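Local coordinates for cyanate lyase C-terminal domain-containing protein (Tetranychus urticae, PDB 5UK3) that probably catalyses the bicarbonate-dependent breakdown of cyanate to ammonia and carbon dioxide, as a cyanase assembled from ten subunits, at residues D129-V134 against R145-F150. Sequence-based numbering, arbitrary orientation.
Sequences DCKIDV and RIDGKF
Lys-131 and Asp-147 form the central hydrogen-bonded pair of the antiparallel beta hairpin in the cyanase C-terminal domain; the local strand axes run at 174° to each other. Lys-131 N donates to Asp-147 O at 2.9 Å, whereas the return bond from Asp-147 N to Lys-131 O is weak, bent to 134° at the hydrogen. Asp-133 and Arg-145 pair in both directions, and Lys-149 N reaches Asp-129 O at 3.2 Å. On the apolar face, CG2 of Ile-146 touches Cys-130 SG at 3.6 Å and Ile-132 CD1 at 3.9 Å; with CG2 anti to the backbone N (CG1 at chi1 -60°), this methyl touches both, which lie on the same side of it. Leu-104 of a second subunit packs on both isoleucines. On the other face, Lys-131 and Asp-147 lie side by side, yet Lys-131 NZ stays 4.3 Å from Asp-147 OD2, too far for a salt bridge. Asp-147 OD1 instead pairs with Arg-141 of the second subunit, which also holds Asp-129 OD1. Asp-129 OD2 lies 3.8 Å from Lys-149 CB, touching the lysine's aliphatic part. Residues 145-149 also pair antiparallel with a strand of that subunit, giving an intersubunit beta sheet, as expected of the interlocked cyanase dimer.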
loop_
_atom_site.group_PDB
_atom_site.type_symbol
_atom_site.label_atom_id
_atom_site.label_comp_id
_atom_site.label_asym_id
_atom_site.label_seq_id
_atom_site.Cartn_x
_atom_site.Cartn_y
_atom_site.Cartn_z
ATOM N N ASP I 129 -4.973 7.034 -28.787
ATOM C CA ASP I 129 -5.588 7.792 -29.868
ATOM C C ASP I 129 -6.736 8.614 -29.267
ATOM O O ASP I 129 -7.885 8.187 -29.238
ATOM C CB ASP I 129 -6.106 6.841 -30.962
ATOM C CG ASP I 129 -6.686 7.581 -32.193
ATOM O OD1 ASP I 129 -6.685 8.827 -32.201
ATOM O OD2 ASP I 129 -7.156 6.896 -33.135
ATOM N N CYS I 130 -6.409 9.800 -28.812
ATOM C CA CYS I 130 -7.305 10.562 -27.974
ATOM C C CYS I 130 -7.037 12.063 -28.097
ATOM O O CYS I 130 -5.883 12.473 -27.959
ATOM C CB CYS I 130 -7.088 10.105 -26.541
ATOM S SG CYS I 130 -8.477 10.471 -25.468
ATOM N N LYS I 131 -8.062 12.863 -28.340
ATOM C CA LYS I 131 -7.926 14.307 -28.456
ATOM C C LYS I 131 -8.641 14.979 -27.315
ATOM O O LYS I 131 -9.871 15.015 -27.283
ATOM C CB LYS I 131 -8.541 14.840 -29.750
ATOM C CG LYS I 131 -7.956 14.277 -31.005
ATOM C CD LYS I 131 -8.762 14.665 -32.246
ATOM C CE LYS I 131 -8.282 13.881 -33.484
ATOM N NZ LYS I 131 -9.312 12.957 -34.076
ATOM N N ILE I 132 -7.891 15.560 -26.399
ATOM C CA ILE I 132 -8.460 16.352 -25.333
ATOM C C ILE I 132 -8.600 17.774 -25.838
ATOM O O ILE I 132 -7.833 18.233 -26.651
ATOM C CB ILE I 132 -7.583 16.418 -24.073
ATOM C CG1 ILE I 132 -6.914 15.082 -23.715
ATOM C CG2 ILE I 132 -8.375 16.937 -22.876
ATOM C CD1 ILE I 132 -7.891 13.980 -23.544
ATOM N N ASP I 133 -9.611 18.460 -25.339
ATOM C CA ASP I 133 -9.818 19.866 -25.592
ATOM C C ASP I 133 -10.345 20.492 -24.323
ATOM O O ASP I 133 -11.103 19.835 -23.596
ATOM C CB ASP I 133 -10.837 19.982 -26.696
ATOM C CG ASP I 133 -11.118 21.401 -27.065
ATOM O OD1 ASP I 133 -10.168 22.064 -27.573
ATOM O OD2 ASP I 133 -12.283 21.856 -26.864
ATOM N N VAL I 134 -9.935 21.704 -23.988
ATOM C CA VAL I 134 -10.367 22.317 -22.722
ATOM C C VAL I 134 -10.563 23.778 -22.889
ATOM O O VAL I 134 -9.820 24.414 -23.547
ATOM C CB VAL I 134 -9.425 21.994 -21.550
ATOM C CG1 VAL I 134 -8.054 22.529 -21.747
ATOM C CG2 VAL I 134 -9.986 22.529 -20.245
ATOM N N ARG I 145 -13.466 18.332 -23.169
ATOM C CA ARG I 145 -13.996 17.405 -24.173
ATOM C C ARG I 145 -12.947 16.383 -24.532
ATOM O O ARG I 145 -11.866 16.734 -24.912
ATOM C CB ARG I 145 -14.395 18.186 -25.413
ATOM C CG ARG I 145 -14.903 17.366 -26.575
ATOM C CD ARG I 145 -15.335 18.301 -27.707
ATOM N NE ARG I 145 -16.151 17.654 -28.748
ATOM C CZ ARG I 145 -15.689 16.835 -29.692
ATOM N NH1 ARG I 145 -14.384 16.521 -29.780
ATOM N NH2 ARG I 145 -16.526 16.312 -30.571
ATOM N N ILE I 146 -13.276 15.117 -24.390
ATOM C CA ILE I 146 -12.349 14.028 -24.656
ATOM C C ILE I 146 -12.892 13.218 -25.827
ATOM O O ILE I 146 -14.038 12.794 -25.785
ATOM C CB ILE I 146 -12.187 13.138 -23.411
ATOM C CG1 ILE I 146 -11.654 13.967 -22.241
ATOM C CG2 ILE I 146 -11.251 11.980 -23.717
ATOM C CD1 ILE I 146 -11.596 13.229 -20.922
ATOM N N ASP I 147 -12.059 12.952 -26.833
ATOM C CA ASP I 147 -12.501 12.313 -28.091
ATOM C C ASP I 147 -11.569 11.140 -28.408
ATOM O O ASP I 147 -10.488 11.325 -28.938
ATOM C CB ASP I 147 -12.503 13.369 -29.207
ATOM C CG ASP I 147 -12.762 12.786 -30.608
ATOM O OD1 ASP I 147 -12.963 11.555 -30.720
ATOM O OD2 ASP I 147 -12.747 13.565 -31.613
ATOM N N GLY I 148 -12.013 9.934 -28.095
ATOM C CA GLY I 148 -11.171 8.763 -28.143
ATOM C C GLY I 148 -11.672 7.695 -29.082
ATOM O O GLY I 148 -12.847 7.598 -29.325
ATOM N N LYS I 149 -10.755 6.870 -29.581
ATOM C CA LYS I 149 -11.133 5.750 -30.390
ATOM C C LYS I 149 -11.728 4.683 -29.480
ATOM O O LYS I 149 -11.181 4.384 -28.430
ATOM C CB LYS I 149 -9.923 5.178 -31.156
ATOM C CG LYS I 149 -10.249 3.930 -31.958
ATOM C CD LYS I 149 -9.261 3.654 -33.080
ATOM C CE LYS I 149 -9.996 3.170 -34.347
ATOM N NZ LYS I 149 -9.043 2.963 -35.488
ATOM N N PHE I 150 -12.808 4.069 -29.937
ATOM C CA PHE I 150 -13.337 2.896 -29.327
ATOM C C PHE I 150 -12.623 1.682 -29.917
ATOM O O PHE I 150 -12.591 1.515 -31.128
ATOM C CB PHE I 150 -14.834 2.797 -29.607
ATOM C CG PHE I 150 -15.458 1.560 -29.055
ATOM C CD1 PHE I 150 -15.611 1.419 -27.677
ATOM C CD2 PHE I 150 -15.816 0.525 -29.906
ATOM C CE1 PHE I 150 -16.120 0.278 -27.147
ATOM C CE2 PHE I 150 -16.332 -0.618 -29.390
ATOM C CZ PHE I 150 -16.499 -0.747 -28.004
#